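Local atomic coordinates of molybdenum ABC transporter, periplasmic molybdenum-binding protein (PDB entry 4RXL), a protein that binds tungstate in this crystal and probably captures molybdate or tungstate in the periplasm for delivery to an ABC-type membrane transporter. Residues Ala64-Leu67 with Val68-Leu72; Ala209-Val212 with Ala213-Ser217; Ser12-Thr15 with Asn16-Ala20; Asn203-Ala206 with Ala207-Glu210; Gln222-Arg226 with Phe227-Ser231. All coordinates share one frame; numbering follows the deposited sequence.

Contact 1: Ala64-Leu67 with Val68-Leu72; sequences ANYL and VEKGL
Tyr66 and Lys70, one helical turn apart, make the chief side-chain contact at the C-terminal end of helix 61-69. Lys70 CE lies over one face of the phenol ring, 3.9 Å from the Tyr66 ring centroid and 28° off its normal, which meets the criteria of a CH-pi contact. It is displaced toward the rim, with Tyr66 CZ 3.5 Å from Lys70 CE. The lysine chain folds at CB-CG (chi2 -65°), and this bend carries its methylene end over the ring.

Among the polar side chains, Asn65 ND2 comes to 2.7 Å from Glu69 OE2, with the amide and carboxylate planes turned 83° against each other. The apolar share is small: Leu67 CD2 meets Leu72 CD1 at 4.0 Å.

The backbone bonds record how the helix stops. Glu69 N donates to Asn65 O at 2.8 Å, and Val68 N and Lys70 N make the corresponding bonds to Ala64 O and Tyr66 O. Leu72 N then reaches five residues back to Leu67 O at 3.0 Å, while Gly71 N bonds to Val68 O at 2.9 Å. With Gly71 at positive phi, this is a Schellman motif, and it turns the chain out of the helix.

Helix 40-49 supplies Glu48, which accepts a hydrogen bond from Tyr66 OH and forms a long, weak ion pair with Lys70 NZ. Trp63 meets the Tyr66 ring edge-to-face. Leu67 and Val68 pack on Val73, and Val68 also on Pro75, in the loop leading to strand 78-91.

Contact 2: Ala209-Val212 with Ala213-Ser217; sequences AEWV and AYLRS
Ala209 to Val212 offer their carbonyls in order to the amides of Ala213 to Arg216, four i to i+4 bonds of 2.9 to 3.1 Å that run toward the C-terminal end of helix 206-215. The side chains add an apolar corner. Leu215 lies against the benzo edge of the Trp211 indole, with CG and CD2 near the ring plane: Leu215 CD1 is 3.4 Å from Trp211 CE3, and Leu215 CD2 is 3.4 Å from Trp211 CZ3. The tryptophan reaches this place with chi1 at -116°, away from a staggered value, so that the six-membered ring swings back along the helix toward Leu215.

Tyr214 presents its edge to the indole face. The Tyr214 ring and the six-membered ring of Trp211 are 5.9 Å apart between centroids with planes at 90°, an edge-to-face pair. Elsewhere round the helix, Val212 and Arg216 run side by side in the conformer given, a contact that is doubtful because the arginine has a second conformer.

Near the C-terminal end, Tyr214 O accepts twice from Ser217, from N at 2.9 Å and from OG at a short 2.5 Å; the hydroxyl lies in the carbonyl plane, on a lone pair. Ser217 is also the N-cap of helix 218-226.

Tyr25 of helix 15-28 meets both aromatic rings, and Asp24 takes the hydrogen bond of Tyr214 OH. The chemistry is therefore divided: the side toward helix 15-28 combines apolar and aromatic contacts with the Tyr214-Asp24 hydrogen bond, whereas Tyr214 O, accepting from both N and OG of Ser217, links the end of one helix to the start of the next.

Contact 3: Ser12-Thr15 with Asn16-Ala20; sequences SSMT and NAVNA. With WO4 (tungstate(VI)ion), chain B.
Met14 touches Val18 and Ala17 along its length. Its CB lies 3.9 Å from Val18 CG2; the chain then bends at CB-CG (chi2 -80°), bringing SD to 4.3 Å from Ala17 CB, and the terminal CE reaches the ring of Phe229. In the backbone, Val18 N donates to Met14 O at 2.8 Å, with the donor almost in line with the carbonyl bond.

Thr15 turns the chain into the helix. Its OG1 donates to Ser12 O at 2.7 Å, and Thr15 N binds the same carbonyl, so this oxygen is gripped twice within the 3-10 turn. A water donates to Ser13 O at 2.9 Å and accepts from Ala17 N at 3.0 Å, bridging the turn to the first part of the helix.

Ser13 holds the anion. Both Ser13 N, at 2.8 Å, and Ser13 OG, at a very short 2.5 Å, donate to O4 of the tungstate. Ser40, Ala126, Val153 and Tyr171 complete the hydrogen bonding, and Ser13 OG has a further partner in Tyr197 OH.

The turn thus joins strand 6-11 to helix 15-28 at the wall of the anion pocket. Ser12 makes backbone bonds with Gly38 at the end of strand 33-38, Asn16 OD1 accepts from Arg154 of helix 153-161, and Met14 and Ala17 pack on Leu224 of helix 218-226.

Contact 4: Asn203-Ala206 with Ala207-Glu210; sequences NDKA and ASAE
Asn203 OD1 and Ser208 OG form the side-chain bond that ties the loop to the start of helix 206-215, the serine hydroxyl donating at 2.9 Å. The same amide oxygen accepts from Lys205 N at 3.2 Å, the bond of an Asx turn. The two donors approach OD1 from opposite faces of the amide plane, each tilted 25° from it, and so clamp the carbonyl end and restrain its rotation. Asn203 folds back for this with CG between its own N and carbonyl carbon (chi1 58°).

Regular backbone bonds begin at the N-cap residue: Ala209 N donates to Lys205 O at 3.1 Å and Glu210 N to Ala206 O at 2.9 Å.

Van der Waals contacts are slight, carbon against oxygen: Lys205 CB lies 3.8 Å from Ser208 OG, and Glu210 CG runs past Ala206 O at 3.4 Å.

At the far ends of the side chains, Asp54 OD1, just before strand 55-57, forms a salt bridge with Lys205 NZ and a hydrogen bond with Asn203 ND2, so both halves of the asparagine amide are engaged. The loop follows strand 195-201, whose Gln201 bonds to Asn203 O. Ala207 and Ser208 face strand 6-11, both resting on Leu6.

Contact 5: Gln222-Arg226 with Phe227-Ser231; sequences QILQR and FGFES
Leu224 O takes two amides of the following turn: Phe229 N at 3.1 Å, tilted 32° from the carbonyl plane, and, weakly, Phe227 N at 3.2 Å. Phe227 N makes its better bond to Ile223 O. Gly228 N donates to Gln225 O at 2.9 Å, lying well above that carbonyl plane and away from its lone pairs. Gly228 has positive phi, and with the two bonds back into the last turn this is a Schellman motif ending helix 218-226. A water donates to both Gln225 O and Phe229 O, 2.9 Å from each, and bridges them.

The two phenylalanines use their ring edges. Phe227 lies alongside Ile223, its CE1 3.9 Å from Ile223 CG2, and it brings CD1 to 3.2 Å from Ile223 O, with that oxygen in the ring plane. Phe229 crosses Leu224, where Phe229 CD1 meets Leu224 CD2 at 4.0 Å; Leu224 O also lies at the Phe229 ring edge.

Phe229 packs on Ala17 and edge-to-face with Tyr197, and its side chain comes to about 5 Å from that of Ser13. Chemically, the amides of Phe227, Gly228 and Phe229 find acceptors in the last helical turn. Phe229 places an apolar ring close to the anion-binding turn, about 8 Å from the tungstate, while Phe227 packs on Asn16 and Ala20 of helix 15-28.

All five contacts are local, joining consecutive segments, so none closes a long loop, and none nests or crosses. From the N terminus, contact 3 turns strand 6-11 into helix 15-28, and contact 1 ends helix 61-69. Contact 4 opens helix 206-215 and contact 2 runs to its C-terminal part, the two sharing Ala209 and Glu210; contact 5 ends the next helix. Contact 2 touches contact 5 where Tyr214 OH meets Ile223 CD1 at 3.7 Å. Contact 5 also packs on contact 3: Ser13 O, 3.6 Å from Phe229 CZ, ties the C-terminal region to the anion-binding turn, and Ala20 ties it to helix 15-28. Contact 1 stands apart, its nearest atoms about 6 Å from contact 4.

Contact 1: Ala64-Leu67 with Val68-Leu72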
loop_
_atom_site.group_PDB
_atom_site.type_symbol
_atom_site.label_atom_id
_atom_site.label_comp_id
_atom_site.label_asym_id
_atom_site.label_seq_id
_atom_site.Cartn_x
_atom_site.Cartn_y
_atom_site.Cartn_z
ATOM N N ALA A 64 -7.348 -10.068 -0.375
ATOM C CA ALA A 64 -7.689 -10.879 0.784
ATOM C C ALA A 64 -8.876 -11.758 0.435
ATOM O O ALA A 64 -8.919 -12.933 0.805
ATOM C CB ALA A 64 -7.978 -10.005 1.992
ATOM N N ASN A 65 -9.832 -11.211 -0.316
ATOM C CA ASN A 65 -10.979 -12.000 -0.760
ATOM C C ASN A 65 -10.609 -13.121 -1.764
ATOM O O ASN A 65 -11.260 -14.163 -1.814
ATOM C CB ASN A 65 -12.062 -11.099 -1.345
ATOM C CG ASN A 65 -13.359 -11.837 -1.596
ATOM O OD1 ASN A 65 -14.017 -12.322 -0.672
ATOM N ND2 ASN A 65 -13.726 -11.937 -2.860
ATOM N N TYR A 66 -9.532 -12.903 -2.513
ATOM C CA TYR A 66 -8.934 -13.934 -3.352
ATOM C C TYR A 66 -8.624 -15.198 -2.542
ATOM O O TYR A 66 -8.971 -16.314 -2.947
ATOM C CB TYR A 66 -7.661 -13.375 -3.957
ATOM C CG TYR A 66 -6.911 -14.292 -4.874
ATOM C CD1 TYR A 66 -7.249 -14.375 -6.211
ATOM C CD2 TYR A 66 -5.831 -15.043 -4.421
ATOM C CE1 TYR A 66 -6.565 -15.211 -7.073
ATOM C CE2 TYR A 66 -5.124 -15.875 -5.278
ATOM C CZ TYR A 66 -5.499 -15.951 -6.601
ATOM O OH TYR A 66 -4.849 -16.808 -7.460
ATOM N N LEU A 67 -7.992 -14.998 -1.389
ATOM C CA LEU A 67 -7.738 -16.110 -0.471
ATOM C C LEU A 67 -8.965 -16.718 0.156
ATOM O O LEU A 67 -8.994 -17.902 0.389
ATOM C CB LEU A 67 -6.745 -15.686 0.619
ATOM C CG LEU A 67 -5.391 -15.214 0.086
ATOM C CD1 LEU A 67 -4.539 -14.761 1.268
ATOM C CD2 LEU A 67 -4.678 -16.285 -0.741
ATOM N N VAL A 68 -9.996 -15.920 0.410
ATOM C CA VAL A 68 -11.238 -16.477 0.908
ATOM C C VAL A 68 -11.860 -17.362 -0.170
ATOM O O VAL A 68 -12.295 -18.477 0.090
ATOM C CB VAL A 68 -12.224 -15.361 1.318
ATOM C CG1 VAL A 68 -13.599 -15.915 1.640
ATOM C CG2 VAL A 68 -11.678 -14.582 2.500
ATOM N N GLU A 69 -11.892 -16.836 -1.385
ATOM C CA GLU A 69 -12.483 -17.551 -2.511
ATOM C C GLU A 69 -11.806 -18.886 -2.781
ATOM O O GLU A 69 -12.468 -19.854 -3.165
ATOM C CB GLU A 69 -12.428 -16.677 -3.762
ATOM C CG GLU A 69 -13.504 -15.599 -3.774
ATOM C CD GLU A 69 -13.361 -14.642 -4.942
ATOM O OE1 GLU A 69 -12.533 -14.904 -5.843
ATOM O OE2 GLU A 69 -14.092 -13.629 -4.962
ATOM N N LYS A 70 -10.483 -18.928 -2.579
ATOM C CA LYS A 70 -9.710 -20.156 -2.782
ATOM C C LYS A 70 -9.815 -21.121 -1.599
ATOM O O LYS A 70 -9.280 -22.215 -1.651
ATOM C CB LYS A 70 -8.238 -19.846 -3.039
ATOM C CG LYS A 70 -7.919 -18.949 -4.203
ATOM C CD LYS A 70 -8.254 -19.496 -5.558
ATOM C CE LYS A 70 -7.998 -18.425 -6.611
ATOM N NZ LYS A 70 -7.695 -18.944 -7.972
ATOM N N GLY A 71 -10.482 -20.719 -0.526
ATOM C CA GLY A 71 -10.719 -21.607 0.601
ATOM C C GLY A 71 -9.609 -21.625 1.638
ATOM O O GLY A 71 -9.621 -22.476 2.518
ATOM N N LEU A 72 -8.667 -20.691 1.550
ATOM C CA LEU A 72 -7.530 -20.619 2.465
ATOM C C LEU A 72 -7.757 -19.726 3.681
ATOM O O LEU A 72 -6.984 -19.786 4.632
ATOM C CB LEU A 72 -6.296 -20.106 1.727
ATOM C CG LEU A 72 -5.940 -20.946 0.500
ATOM C CD1 LEU A 72 -4.959 -20.224 -0.404
ATOM C CD2 LEU A 72 -5.427 -22.320 0.930
#

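Contact 2: Ala209-Val212 with Ala213-Ser217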
loop_
_atom_site.group_PDB
_atom_site.type_symbol
_atom_site.label_atom_id
_atom_site.label_comp_id
_atom_site.label_asym_id
_atom_site.label_seq_id
_atom_site.Cartn_x
_atom_site.Cartn_y
_atom_site.Cartn_z
ATOM N N ALA A 209 -4.639 -15.605 16.754
ATOM C CA ALA A 209 -5.811 -14.912 17.322
ATOM C C ALA A 209 -5.450 -13.756 18.278
ATOM O O ALA A 209 -6.092 -12.686 18.252
ATOM C CB ALA A 209 -6.732 -15.910 18.026
ATOM N N GLU A 210 -4.443 -13.973 19.127
ATOM C CA GLU A 210 -3.968 -12.931 20.052
ATOM C C GLU A 210 -3.307 -11.762 19.301
ATOM O O GLU A 210 -3.483 -10.606 19.670
ATOM C CB GLU A 210 -3.008 -13.510 21.081
ATOM C CG GLU A 210 -3.687 -14.509 22.013
ATOM C CD GLU A 210 -2.730 -15.221 22.946
ATOM O OE1 GLU A 210 -3.105 -16.309 23.444
ATOM O OE2 GLU A 210 -1.616 -14.700 23.182
ATOM N N TRP A 211 -2.566 -12.057 18.246
ATOM C CA TRP A 211 -2.031 -10.987 17.394
ATOM C C TRP A 211 -3.136 -10.130 16.790
ATOM O O TRP A 211 -3.068 -8.893 16.795
ATOM C CB TRP A 211 -1.160 -11.546 16.260
ATOM C CG TRP A 211 0.244 -11.122 16.373
ATOM C CD1 TRP A 211 1.296 -11.834 16.893
ATOM C CD2 TRP A 211 0.767 -9.852 15.992
ATOM N NE1 TRP A 211 2.449 -11.078 16.841
ATOM C CE2 TRP A 211 2.146 -9.857 16.297
ATOM C CE3 TRP A 211 0.206 -8.712 15.426
ATOM C CZ2 TRP A 211 2.960 -8.762 16.043
ATOM C CZ3 TRP A 211 1.019 -7.630 15.173
ATOM C CH2 TRP A 211 2.369 -7.656 15.485
ATOM N N VAL A 212 -4.139 -10.806 16.244
ATOM C CA VAL A 212 -5.278 -10.141 15.605
ATOM C C VAL A 212 -6.002 -9.241 16.628
ATOM O O VAL A 212 -6.333 -8.083 16.325
ATOM C CB VAL A 212 -6.207 -11.196 14.959
ATOM C CG1 VAL A 212 -7.555 -10.599 14.572
ATOM C CG2 VAL A 212 -5.510 -11.815 13.748
ATOM N N ALA A 213 -6.212 -9.759 17.841
ATOM C CA ALA A 213 -6.847 -8.987 18.919
ATOM C C ALA A 213 -6.056 -7.708 19.213
ATOM O O ALA A 213 -6.642 -6.632 19.365
ATOM C CB ALA A 213 -7.001 -9.829 20.184
ATOM N N TYR A 214 -4.727 -7.821 19.248
ATOM C CA TYR A 214 -3.876 -6.659 19.468
ATOM C C TYR A 214 -3.975 -5.679 18.290
ATOM O O TYR A 214 -4.121 -4.466 18.512
ATOM C CB TYR A 214 -2.411 -7.066 19.730
ATOM C CG TYR A 214 -1.448 -5.900 19.628
ATOM C CD1 TYR A 214 -1.321 -4.966 20.658
ATOM C CD2 TYR A 214 -0.720 -5.690 18.468
ATOM C CE1 TYR A 214 -0.460 -3.885 20.541
ATOM C CE2 TYR A 214 0.140 -4.621 18.347
ATOM C CZ TYR A 214 0.264 -3.727 19.369
ATOM O OH TYR A 214 1.115 -2.660 19.215
ATOM N N LEU A 215 -3.945 -6.185 17.062
ATOM C CA LEU A 215 -3.982 -5.289 15.866
ATOM C C LEU A 215 -5.281 -4.485 15.760
ATOM O O LEU A 215 -5.298 -3.406 15.175
ATOM C CB LEU A 215 -3.737 -6.071 14.564
ATOM C CG LEU A 215 -2.292 -6.556 14.412
ATOM C CD1 LEU A 215 -2.196 -7.563 13.280
ATOM C CD2 LEU A 215 -1.322 -5.386 14.217
ATOM N N ARG A 216 -6.358 -5.040 16.299
ATOM C CA ARG A 216 -7.669 -4.390 16.311
ATOM C C ARG A 216 -7.856 -3.497 17.546
ATOM O O ARG A 216 -8.845 -2.773 17.643
ATOM C CB ARG A 216 -8.784 -5.453 16.260
ATOM C CG ARG A 216 -8.803 -6.279 14.975
ATOM C CD ARG A 216 -9.541 -7.603 15.143
ATOM N NE ARG A 216 -10.997 -7.454 15.181
ATOM C CZ ARG A 216 -11.852 -8.475 15.240
ATOM N NH1 ARG A 216 -11.409 -9.725 15.265
ATOM N NH2 ARG A 216 -13.155 -8.243 15.269
ATOM N N SER A 217 -6.909 -3.548 18.489
ATOM C CA SER A 217 -7.006 -2.784 19.738
ATOM C C SER A 217 -6.642 -1.313 19.584
ATOM O O SER A 217 -5.954 -0.918 18.648
ATOM C CB SER A 217 -6.087 -3.377 20.811
ATOM O OG SER A 217 -4.722 -3.069 20.540
#

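Contact 3: Ser12-Thr15 with Asn16-Ala20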
loop_
_atom_site.group_PDB
_atom_site.type_symbol
_atom_site.label_atom_id
_atom_site.label_comp_id
_atom_site.label_asym_id
_atom_site.label_seq_id
_atom_site.Cartn_x
_atom_site.Cartn_y
_atom_site.Cartn_z
ATOM N N SER A 12 3.675 -3.874 1.128
ATOM C CA SER A 12 4.802 -3.023 1.339
ATOM C C SER A 12 4.473 -1.696 2.008
ATOM O O SER A 12 5.281 -1.197 2.782
ATOM C CB SER A 12 5.506 -2.746 0.031
ATOM O OG SER A 12 6.013 -3.971 -0.511
ATOM N N SER A 13 3.309 -1.102 1.737
ATOM C CA SER A 13 2.983 0.178 2.359
ATOM C C SER A 13 2.814 0.031 3.885
ATOM O O SER A 13 2.773 1.028 4.592
ATOM C CB SER A 13 1.697 0.803 1.749
ATOM O OG SER A 13 0.598 -0.088 1.818
ATOM N N MET A 14 2.641 -1.200 4.363
ATOM C CA MET A 14 2.540 -1.484 5.803
ATOM C C MET A 14 3.876 -1.713 6.534
ATOM O O MET A 14 3.899 -1.921 7.775
ATOM C CB MET A 14 1.593 -2.679 6.017
ATOM C CG MET A 14 0.120 -2.262 6.118
ATOM S SD MET A 14 -0.365 -1.598 7.783
ATOM C CE MET A 14 -2.059 -1.047 7.475
ATOM N N THR A 15 4.985 -1.582 5.807
ATOM C CA THR A 15 6.297 -1.973 6.308
ATOM C C THR A 15 6.575 -1.324 7.662
ATOM O O THR A 15 6.846 -2.012 8.650
ATOM C CB THR A 15 7.412 -1.602 5.333
ATOM O OG1 THR A 15 7.256 -2.382 4.152
ATOM C CG2 THR A 15 8.778 -1.862 5.926
ATOM N N ASN A 16 6.507 0.000 7.715
ATOM C CA ASN A 16 6.928 0.698 8.901
ATOM C C ASN A 16 5.978 0.529 10.051
ATOM O O ASN A 16 6.411 0.297 11.160
ATOM C CB ASN A 16 7.216 2.172 8.638
ATOM C CG ASN A 16 8.274 2.332 7.585
ATOM O OD1 ASN A 16 7.993 2.235 6.402
ATOM N ND2 ASN A 16 9.489 2.542 8.008
ATOM N N ALA A 17 4.687 0.580 9.778
ATOM C CA ALA A 17 3.676 0.438 10.804
ATOM C C ALA A 17 3.708 -0.951 11.410
ATOM O O ALA A 17 3.613 -1.057 12.634
ATOM C CB ALA A 17 2.283 0.732 10.229
ATOM N N VAL A 18 3.863 -1.982 10.579
ATOM C CA VAL A 18 3.929 -3.346 11.133
ATOM C C VAL A 18 5.227 -3.508 11.929
ATOM O O VAL A 18 5.246 -4.137 12.989
ATOM C CB VAL A 18 3.756 -4.434 10.081
ATOM C CG1 VAL A 18 3.969 -5.836 10.678
ATOM C CG2 VAL A 18 2.364 -4.310 9.508
ATOM N N ASN A 19 6.317 -2.925 11.463
ATOM C CA ASN A 19 7.529 -3.008 12.248
ATOM C C ASN A 19 7.325 -2.387 13.659
ATOM O O ASN A 19 7.724 -2.942 14.665
ATOM C CB ASN A 19 8.700 -2.332 11.534
ATOM C CG ASN A 19 9.236 -3.156 10.356
ATOM O OD1 ASN A 19 8.979 -4.360 10.221
ATOM N ND2 ASN A 19 9.980 -2.492 9.506
ATOM N N ALA A 20 6.678 -1.214 13.704
ATOM C CA ALA A 20 6.339 -0.570 14.951
ATOM C C ALA A 20 5.381 -1.395 15.818
ATOM O O ALA A 20 5.547 -1.452 17.021
ATOM C CB ALA A 20 5.753 0.802 14.672
HETATM W W WO4 B . 1.178 -2.289 -2.011
HETATM O O1 WO4 B . 3.005 -2.251 -2.854
HETATM O O2 WO4 B . -0.256 -1.209 -2.992
HETATM O O3 WO4 B . 0.540 -4.240 -1.895
HETATM O O4 WO4 B . 1.279 -1.493 -0.109
HETATM O O HOH W 1 3.964 1.704 7.121
#

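Contact 4: Asn203-Ala206 with Ala207-Glu210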
loop_
_atom_site.group_PDB
_atom_site.type_symbol
_atom_site.label_atom_id
_atom_site.label_comp_id
_atom_site.label_asym_id
_atom_site.label_seq_id
_atom_site.Cartn_x
_atom_site.Cartn_y
_atom_site.Cartn_z
ATOM N N ASN A 203 -5.191 -19.229 9.847
ATOM C CA ASN A 203 -5.384 -20.432 10.628
ATOM C C ASN A 203 -5.934 -20.062 12.005
ATOM O O ASN A 203 -6.093 -18.863 12.296
ATOM C CB ASN A 203 -4.085 -21.253 10.729
ATOM C CG ASN A 203 -2.934 -20.471 11.333
ATOM O OD1 ASN A 203 -3.034 -19.940 12.440
ATOM N ND2 ASN A 203 -1.824 -20.408 10.610
ATOM N N ASP A 204 -6.209 -21.075 12.821
ATOM C CA ASP A 204 -6.879 -20.904 14.092
ATOM C C ASP A 204 -5.915 -20.971 15.284
ATOM O O ASP A 204 -6.344 -21.176 16.427
ATOM C CB ASP A 204 -7.982 -21.973 14.239
ATOM C CG ASP A 204 -7.425 -23.400 14.344
ATOM O OD1 ASP A 204 -6.201 -23.596 14.152
ATOM O OD2 ASP A 204 -8.217 -24.331 14.621
ATOM N N LYS A 205 -4.622 -20.836 15.037
ATOM C CA LYS A 205 -3.651 -20.898 16.123
ATOM C C LYS A 205 -3.966 -19.809 17.124
ATOM O O LYS A 205 -4.353 -18.700 16.736
ATOM C CB LYS A 205 -2.236 -20.693 15.600
ATOM C CG LYS A 205 -1.686 -21.821 14.745
ATOM C CD LYS A 205 -0.355 -21.397 14.147
ATOM C CE LYS A 205 0.350 -22.533 13.433
ATOM N NZ LYS A 205 1.555 -21.993 12.741
ATOM N N ALA A 206 -3.783 -20.117 18.402
ATOM C CA ALA A 206 -4.085 -19.172 19.467
ATOM C C ALA A 206 -3.234 -17.921 19.308
ATOM O O ALA A 206 -3.721 -16.809 19.485
ATOM C CB ALA A 206 -3.854 -19.806 20.819
ATOM N N ALA A 207 -1.965 -18.114 18.968
ATOM C CA ALA A 207 -1.045 -17.006 18.757
ATOM C C ALA A 207 -1.511 -16.084 17.637
ATOM O O ALA A 207 -1.351 -14.877 17.764
ATOM C CB ALA A 207 0.356 -17.523 18.459
ATOM N N SER A 208 -2.052 -16.641 16.543
ATOM C CA SER A 208 -2.595 -15.818 15.431
ATOM C C SER A 208 -3.776 -14.980 15.949
ATOM O O SER A 208 -3.910 -13.792 15.605
ATOM C CB SER A 208 -3.067 -16.673 14.235
ATOM O OG SER A 208 -2.031 -17.455 13.625
ATOM N N ALA A 209 -4.639 -15.605 16.754
ATOM C CA ALA A 209 -5.811 -14.912 17.322
ATOM C C ALA A 209 -5.450 -13.756 18.278
ATOM O O ALA A 209 -6.092 -12.686 18.252
ATOM C CB ALA A 209 -6.732 -15.910 18.026
ATOM N N GLU A 210 -4.443 -13.973 19.127
ATOM C CA GLU A 210 -3.968 -12.931 20.052
ATOM C C GLU A 210 -3.307 -11.762 19.301
ATOM O O GLU A 210 -3.483 -10.606 19.670
ATOM C CB GLU A 210 -3.008 -13.510 21.081
ATOM C CG GLU A 210 -3.687 -14.509 22.013
ATOM C CD GLU A 210 -2.730 -15.221 22.946
ATOM O OE1 GLU A 210 -3.105 -16.309 23.444
ATOM O OE2 GLU A 210 -1.616 -14.700 23.182
#

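Contact 5: Gln222-Arg226 with Phe227-Ser231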
loop_
_atom_site.group_PDB
_atom_site.type_symbol
_atom_site.label_atom_id
_atom_site.label_comp_id
_atom_site.label_asym_id
_atom_site.label_seq_id
_atom_site.Cartn_x
_atom_site.Cartn_y
_atom_site.Cartn_z
ATOM N N GLN A 222 -3.671 3.469 17.532
ATOM C CA GLN A 222 -2.955 4.729 17.785
ATOM C C GLN A 222 -1.624 4.722 17.032
ATOM O O GLN A 222 -1.252 5.720 16.432
ATOM C CB GLN A 222 -2.764 5.005 19.281
ATOM C CG GLN A 222 -4.005 5.572 19.944
ATOM C CD GLN A 222 -3.820 5.802 21.437
ATOM O OE1 GLN A 222 -3.034 5.102 22.094
ATOM N NE2 GLN A 222 -4.541 6.771 21.988
ATOM N N ILE A 223 -0.936 3.583 17.011
ATOM C CA ILE A 223 0.305 3.475 16.236
ATOM C C ILE A 223 0.038 3.662 14.747
ATOM O O ILE A 223 0.735 4.433 14.099
ATOM C CB ILE A 223 1.033 2.158 16.556
ATOM C CG1 ILE A 223 1.634 2.249 17.941
ATOM C CG2 ILE A 223 2.091 1.874 15.494
ATOM C CD1 ILE A 223 1.944 0.915 18.589
ATOM N N LEU A 224 -0.963 2.969 14.200
ATOM C CA LEU A 224 -1.323 3.143 12.789
ATOM C C LEU A 224 -1.647 4.609 12.518
ATOM O O LEU A 224 -1.208 5.144 11.519
ATOM C CB LEU A 224 -2.524 2.272 12.411
ATOM C CG LEU A 224 -2.203 0.772 12.309
ATOM C CD1 LEU A 224 -3.440 -0.106 12.448
ATOM C CD2 LEU A 224 -1.480 0.499 11.015
ATOM N N GLN A 225 -2.411 5.264 13.381
ATOM C CA GLN A 225 -2.700 6.713 13.174
ATOM C C GLN A 225 -1.417 7.559 13.132
ATOM O O GLN A 225 -1.304 8.483 12.330
ATOM C CB GLN A 225 -3.664 7.282 14.229
ATOM C CG GLN A 225 -5.012 6.578 14.433
ATOM C CD GLN A 225 -5.717 6.163 13.148
ATOM O OE1 GLN A 225 -5.930 6.983 12.252
ATOM N NE2 GLN A 225 -6.109 4.886 13.063
ATOM N N ARG A 226 -0.436 7.229 13.961
ATOM C CA ARG A 226 0.798 8.019 14.015
ATOM C C ARG A 226 1.653 7.876 12.767
ATOM O O ARG A 226 2.403 8.793 12.410
ATOM C CB ARG A 226 1.604 7.686 15.265
ATOM C CG ARG A 226 0.898 8.222 16.495
ATOM C CD ARG A 226 1.846 8.395 17.643
ATOM N NE ARG A 226 2.166 7.126 18.274
ATOM C CZ ARG A 226 1.548 6.640 19.356
ATOM N NH1 ARG A 226 1.957 5.487 19.870
ATOM N NH2 ARG A 226 0.529 7.272 19.923
ATOM N N PHE A 227 1.524 6.730 12.100
ATOM C CA PHE A 227 2.185 6.492 10.811
ATOM C C PHE A 227 1.364 7.040 9.646
ATOM O O PHE A 227 1.741 6.898 8.491
ATOM C CB PHE A 227 2.497 5.005 10.643
ATOM C CG PHE A 227 3.712 4.548 11.423
ATOM C CD1 PHE A 227 3.620 4.185 12.748
ATOM C CD2 PHE A 227 4.973 4.531 10.835
ATOM C CE1 PHE A 227 4.740 3.819 13.485
ATOM C CE2 PHE A 227 6.079 4.112 11.548
ATOM C CZ PHE A 227 5.981 3.779 12.874
ATOM N N GLY A 228 0.247 7.688 9.952
ATOM C CA GLY A 228 -0.512 8.412 8.957
ATOM C C GLY A 228 -1.686 7.667 8.366
ATOM O O GLY A 228 -2.359 8.212 7.483
ATOM N N PHE A 229 -1.964 6.452 8.836
ATOM C CA PHE A 229 -3.106 5.715 8.333
ATOM C C PHE A 229 -4.396 6.330 8.850
ATOM O O PHE A 229 -4.430 6.930 9.922
ATOM C CB PHE A 229 -3.023 4.234 8.699
ATOM C CG PHE A 229 -1.964 3.513 7.936
ATOM C CD1 PHE A 229 -0.679 3.490 8.428
ATOM C CD2 PHE A 229 -2.226 2.889 6.741
ATOM C CE1 PHE A 229 0.332 2.862 7.733
ATOM C CE2 PHE A 229 -1.224 2.271 6.042
ATOM C CZ PHE A 229 0.058 2.259 6.543
ATOM N N GLU A 230 -5.461 6.116 8.102
ATOM C CA GLU A 230 -6.798 6.557 8.483
ATOM C C GLU A 230 -7.530 5.450 9.200
ATOM O O GLU A 230 -7.312 4.272 8.916
ATOM C CB GLU A 230 -7.642 6.927 7.259
ATOM C CG GLU A 230 -7.180 8.099 6.416
ATOM C CD GLU A 230 -8.025 8.246 5.156
ATOM O OE1 GLU A 230 -9.110 7.618 5.072
ATOM O OE2 GLU A 230 -7.605 8.982 4.243
ATOM N N SER A 231 -8.418 5.832 10.108
ATOM C CA SER A 231 -9.322 4.877 10.757
ATOM C C SER A 231 -10.404 4.349 9.818
ATOM O O SER A 231 -10.694 4.934 8.766
ATOM C CB SER A 231 -9.991 5.533 11.966
ATOM O OG SER A 231 -10.553 4.546 12.804
HETATM O O HOH W 2 -3.482 9.482 10.777
#